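Local coordinates for lumazine-binding protein (Silicibacter pomeroyi DSS-3, PDB 3FKA), which is of unknown function but has the NTF2-like fold and belongs to a putative lumazine-binding family, at the interface of chains A and B. Sequence-based numbering; all coordinates share one arbitrary frame. Chains: chain A/B, uncharacterized NTF-2 like protein.

Contacts 1 and 2 lie about 19 Å apart, measured between the centres of their C-alpha atoms, in one two-fold symmetric interface. From chain B, contact 1 uses the turn B:Gly81-B:Asp82, the start of strand 83-92 and B:Leu104. From chain A, contact 2 uses the strand ends on either side of that turn, in strands 72-80 and 83-92. B:Ile83, A:Asp98 and A:Arg118 of contact 1 recur in contact 2 as A:Ile83, B:Asp98 and B:Arg118. Each contact has a symmetry twin. The A-B pair is probably a dimer unit within the deposited four-copy assembly; the structure alone does not show the state in solution.

Contact 1: the interface of chains A and B. Residues chain A 42-43, 98, 116-118; chain B 81-83, 104.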
loop_
_atom_site.group_PDB
_atom_site.type_symbol
_atom_site.label_atom_id
_atom_site.label_comp_id
_atom_site.label_asym_id
_atom_site.label_seq_id
_atom_site.Cartn_x
_atom_site.Cartn_y
_atom_site.Cartn_z
ATOM N N GLY A 42 17.785 -8.381 6.365
ATOM C CA GLY A 42 17.278 -9.353 5.405
ATOM C C GLY A 42 18.105 -10.612 5.422
ATOM O O GLY A 42 19.041 -10.730 6.205
ATOM N N HIS A 43 17.722 -11.570 4.593
ATOM C CA HIS A 43 18.474 -12.815 4.492
ATOM C C HIS A 43 19.419 -12.780 3.302
ATOM O O HIS A 43 19.098 -12.229 2.236
ATOM C CB HIS A 43 17.573 -14.033 4.380
ATOM C CG HIS A 43 16.797 -14.298 5.621
ATOM N ND1 HIS A 43 15.447 -14.051 5.730
ATOM C CD2 HIS A 43 17.202 -14.729 6.837
ATOM C CE1 HIS A 43 15.050 -14.359 6.951
ATOM N NE2 HIS A 43 16.094 -14.775 7.643
ATOM N N ASP A 98 13.708 -6.397 -3.458
ATOM C CA ASP A 98 12.502 -5.685 -3.086
ATOM C C ASP A 98 12.929 -5.093 -1.775
ATOM O O ASP A 98 13.359 -5.842 -0.909
ATOM C CB ASP A 98 11.296 -6.566 -2.852
ATOM C CG ASP A 98 10.711 -7.035 -4.121
ATOM O OD1 ASP A 98 10.189 -6.178 -4.855
ATOM O OD2 ASP A 98 10.752 -8.247 -4.386
ATOM N N VAL A 116 14.178 -3.177 5.127
ATOM C CA VAL A 116 14.139 -4.626 5.137
ATOM C C VAL A 116 14.137 -4.956 3.624
ATOM O O VAL A 116 13.597 -4.202 2.821
ATOM C CB VAL A 116 12.987 -5.326 5.904
ATOM C CG1 VAL A 116 13.124 -5.071 7.406
ATOM C CG2 VAL A 116 11.615 -4.911 5.371
ATOM N N TYR A 117 14.780 -6.047 3.246
ATOM C CA TYR A 117 14.873 -6.424 1.863
ATOM C C TYR A 117 14.826 -7.921 1.669
ATOM O O TYR A 117 15.059 -8.692 2.604
ATOM C CB TYR A 117 16.219 -5.949 1.252
ATOM C CG TYR A 117 17.424 -6.668 1.857
ATOM C CD1 TYR A 117 17.871 -7.887 1.344
ATOM C CD2 TYR A 117 18.078 -6.156 2.974
ATOM C CE1 TYR A 117 18.925 -8.565 1.923
ATOM C CE2 TYR A 117 19.124 -6.831 3.561
ATOM C CZ TYR A 117 19.572 -8.020 3.020
ATOM O OH TYR A 117 20.632 -8.706 3.600
ATOM N N ARG A 118 14.497 -8.315 0.444
ATOM C CA ARG A 118 14.580 -9.720 0.069
ATOM C C ARG A 118 15.173 -9.720 -1.346
ATOM O O ARG A 118 14.941 -8.797 -2.161
ATOM C CB ARG A 118 13.265 -10.481 0.180
ATOM C CG ARG A 118 12.181 -10.165 -0.822
ATOM C CD ARG A 118 12.353 -10.827 -2.175
ATOM N NE ARG A 118 11.190 -10.578 -3.027
ATOM C CZ ARG A 118 10.303 -11.476 -3.449
ATOM N NH1 ARG A 118 10.380 -12.775 -3.187
ATOM N NH2 ARG A 118 9.305 -11.045 -4.218
ATOM N N GLY B 81 8.013 -12.050 -0.594
ATOM C CA GLY B 81 8.829 -13.147 -0.043
ATOM C C GLY B 81 8.783 -13.198 1.484
ATOM O O GLY B 81 7.710 -13.347 2.083
ATOM N N ASP B 82 9.945 -13.032 2.115
ATOM C CA ASP B 82 10.063 -13.102 3.577
ATOM C C ASP B 82 10.032 -11.727 4.294
ATOM O O ASP B 82 10.407 -11.658 5.476
ATOM C CB ASP B 82 11.280 -13.964 3.977
ATOM C CG ASP B 82 12.606 -13.420 3.508
ATOM O OD1 ASP B 82 12.654 -12.316 2.945
ATOM O OD2 ASP B 82 13.610 -14.143 3.725
ATOM N N ILE B 83 9.642 -10.661 3.586
ATOM C CA ILE B 83 9.516 -9.326 4.187
ATOM C C ILE B 83 8.076 -8.822 4.085
ATOM O O ILE B 83 7.343 -9.153 3.140
ATOM C CB ILE B 83 10.536 -8.277 3.633
ATOM C CG1 ILE B 83 10.419 -8.079 2.125
ATOM C CG2 ILE B 83 11.971 -8.697 4.024
ATOM C CD1 ILE B 83 11.199 -6.842 1.610
ATOM N N LEU B 104 9.985 -9.336 9.362
ATOM C CA LEU B 104 10.771 -10.347 8.673
ATOM C C LEU B 104 10.317 -11.735 9.095
ATOM O O LEU B 104 10.116 -11.984 10.282
ATOM C CB LEU B 104 12.239 -10.223 9.021
ATOM C CG LEU B 104 13.240 -11.153 8.326
ATOM C CD1 LEU B 104 13.423 -10.783 6.843
ATOM C CD2 LEU B 104 14.596 -11.124 9.053
HETATM O O HOH W 1 15.286 -11.371 3.093
#
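B:Asp82 meets A:His43 because its CG stands between its own backbone N and carbonyl carbon (chi1 62°), while the imidazole CG of A:His43 is anti to its carbonyl carbon (chi1 -67°). The ring nitrogen ND1 of A:His43 donates to the carboxylate OD2 of B:Asp82 at 2.7 Å. The bond is bent. It reaches the oxygen from above the carboxylate plane, and the oxygen is tilted from the ring plane. The other carboxylate oxygen, OD1 of B:Asp82, is 2.8 Å from water 1. This water also links to the backbone N of A:His43 and, at 2.7 Å, to the carbonyl O of A:Tyr117. Both carboxylate oxygens therefore have a polar partner, which should limit rotation of the group. B:Leu104 packs against the imidazole, its CD2 3.9 Å from CE1 of A:His43.

The side chain of B:Ile83 packs on residues 116-118 of chain A. Its CD1 is 3.7 Å from CA of A:Tyr117, and its side chain slides past A:Val116 in the opposite direction. A:Arg118 crosses it at about a right angle. NE of A:Arg118 makes a salt bridge within chain A to OD2 of A:Asp98 at 2.7 Å, using the anti lone pair of that oxygen. The backbone N of B:Gly81 lies above one guanidinium face, toward its rim.

The site packs the turn, the start of strand 83-92 and B:Leu104 of strand 95-106 against strands 38-44, 95-106 and 109-119 of chain A.

Contact 2: the interface of chains A and B. Residues chain A 78-80, 83-85; chain B 87, 98, 100, 118.
B:Phe100 pushes its ring between A:Ile83 and A:Met85, a selenomethionine, which cover opposite faces. On one face CD1 of A:Ile83 lies 3.8 Å from the ring centroid of B:Phe100. On the other, CG of A:Met85 lies 3.5 Å from the same centroid. Both are CH-pi contacts. The chain of A:Met85 bends at chi3 (-76°), which carries its methyl CE along the ring to 3.6 Å from CE1 of B:Phe100. The backbone N of A:Ala84 lies at the ring edge, in plane. At the tip, CG of A:Gln80 packs 3.7 Å from CZ of B:Phe100. An alanine in place of B:Phe100 would probably open a gap between A:Ile83 and A:Met85 and leave both without the ring they pack on.

Further out, A:Gln80 bends at chi2 (-69°) and turns its amide towards B:Arg118, nearly at right angles to the phenyl plane. Its amide oxygen OE1 takes a weak hydrogen bond from NH2 of B:Arg118 at 2.9 Å. The guanidinium also lies with one face over the backbone C of A:Gln80. As in the twin pair of contact 1, B:Asp98 OD2 holds NE of B:Arg118 in a salt bridge. OD1 of B:Asp98 accepts a hydrogen bond from NE2 of B:His87 at 2.8 Å, in the imidazole plane but above the carboxylate plane. That bond is likely to fix the histidine ring, one face of which lies under CE1 of B:Phe100.

The site packs the end of strand 72-80 and the start of strand 83-92 of chain A on the chain B sheet, with an apolar core around one phenyl ring and a polar, partly charged rim, and so probably supports the dimer.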
loop_
_atom_site.group_PDB
_atom_site.type_symbol
_atom_site.label_atom_id
_atom_site.label_comp_id
_atom_site.label_asym_id
_atom_site.label_seq_id
_atom_site.Cartn_x
_atom_site.Cartn_y
_atom_site.Cartn_z
ATOM N N SER A 78 3.579 5.533 0.635
ATOM C CA SER A 78 2.467 5.796 1.566
ATOM C C SER A 78 2.926 6.813 2.586
ATOM O O SER A 78 4.069 6.720 3.045
ATOM C CB SER A 78 2.024 4.540 2.286
ATOM O OG SER A 78 1.565 3.557 1.383
ATOM N N VAL A 79 2.051 7.741 2.964
ATOM C CA VAL A 79 2.364 8.799 3.908
ATOM C C VAL A 79 1.223 9.035 4.891
ATOM O O VAL A 79 0.065 9.019 4.485
ATOM C CB VAL A 79 2.590 10.130 3.171
ATOM C CG1 VAL A 79 2.927 11.219 4.150
ATOM C CG2 VAL A 79 3.702 9.979 2.123
ATOM N N GLN A 80 1.558 9.138 6.185
ATOM C CA GLN A 80 0.611 9.473 7.240
ATOM C C GLN A 80 1.345 10.539 8.044
ATOM O O GLN A 80 2.307 10.240 8.733
ATOM C CB GLN A 80 0.213 8.275 8.090
ATOM C CG GLN A 80 -0.703 7.276 7.389
ATOM C CD GLN A 80 -2.099 7.826 7.136
ATOM O OE1 GLN A 80 -2.698 8.445 7.999
ATOM N NE2 GLN A 80 -2.623 7.598 5.952
ATOM N N ILE A 83 5.283 10.436 8.710
ATOM C CA ILE A 83 5.905 9.134 8.478
ATOM C C ILE A 83 5.524 8.605 7.085
ATOM O O ILE A 83 4.461 8.940 6.552
ATOM C CB ILE A 83 5.591 8.074 9.605
ATOM C CG1 ILE A 83 4.091 7.837 9.752
ATOM C CG2 ILE A 83 6.254 8.523 10.913
ATOM C CD1 ILE A 83 3.704 6.639 10.616
ATOM N N ALA A 84 6.409 7.792 6.515
ATOM C CA ALA A 84 6.192 7.194 5.199
ATOM C C ALA A 84 6.711 5.774 5.106
ATOM O O ALA A 84 7.585 5.380 5.881
ATOM C CB ALA A 84 6.842 8.052 4.112
HETATM N N MSE A 85 6.153 5.036 4.147
HETATM C CA MSE A 85 6.504 3.668 3.797
HETATM C C MSE A 85 6.771 3.639 2.318
HETATM O O MSE A 85 6.002 4.223 1.556
HETATM C CB MSE A 85 5.346 2.708 3.998
HETATM C CG MSE A 85 4.944 2.463 5.332
HETATM SE SE MSE A 85 3.660 0.980 5.331
HETATM C CE MSE A 85 2.127 1.869 4.707
ATOM N N HIS B 87 0.561 -1.214 7.962
ATOM C CA HIS B 87 0.049 0.073 8.455
ATOM C C HIS B 87 -1.063 -0.348 9.419
ATOM O O HIS B 87 -2.072 -0.932 8.991
ATOM C CB HIS B 87 -0.446 1.023 7.364
ATOM C CG HIS B 87 -1.167 2.235 7.872
ATOM N ND1 HIS B 87 -2.011 2.985 7.078
ATOM C CD2 HIS B 87 -1.213 2.797 9.103
ATOM C CE1 HIS B 87 -2.500 3.988 7.788
ATOM N NE2 HIS B 87 -2.031 3.897 9.020
ATOM N N ASP B 98 -0.814 5.973 14.051
ATOM C CA ASP B 98 -0.631 5.291 12.802
ATOM C C ASP B 98 0.764 4.706 13.000
ATOM O O ASP B 98 1.690 5.469 13.278
ATOM C CB ASP B 98 -0.617 6.191 11.595
ATOM C CG ASP B 98 -1.990 6.672 11.244
ATOM O OD1 ASP B 98 -2.858 5.838 10.909
ATOM O OD2 ASP B 98 -2.195 7.878 11.298
ATOM N N PHE B 100 3.745 2.211 11.235
ATOM C CA PHE B 100 4.269 1.578 10.040
ATOM C C PHE B 100 5.312 0.592 10.565
ATOM O O PHE B 100 6.335 1.024 11.110
ATOM C CB PHE B 100 4.886 2.512 9.022
ATOM C CG PHE B 100 3.937 3.487 8.387
ATOM C CD1 PHE B 100 2.561 3.223 8.222
ATOM C CD2 PHE B 100 4.448 4.624 7.784
ATOM C CE1 PHE B 100 1.766 4.102 7.561
ATOM C CE2 PHE B 100 3.649 5.479 7.109
ATOM C CZ PHE B 100 2.300 5.232 6.985
ATOM N N ARG B 118 3.168 7.954 14.133
ATOM C CA ARG B 118 2.828 9.364 14.260
ATOM C C ARG B 118 1.546 9.388 15.082
ATOM O O ARG B 118 0.717 8.485 14.975
ATOM C CB ARG B 118 2.732 10.124 12.931
ATOM C CG ARG B 118 1.567 9.852 12.002
ATOM C CD ARG B 118 0.215 10.486 12.438
ATOM N NE ARG B 118 -0.832 10.221 11.457
ATOM C CZ ARG B 118 -1.429 11.119 10.670
ATOM N NH1 ARG B 118 -1.156 12.422 10.704
ATOM N NH2 ARG B 118 -2.357 10.687 9.825
#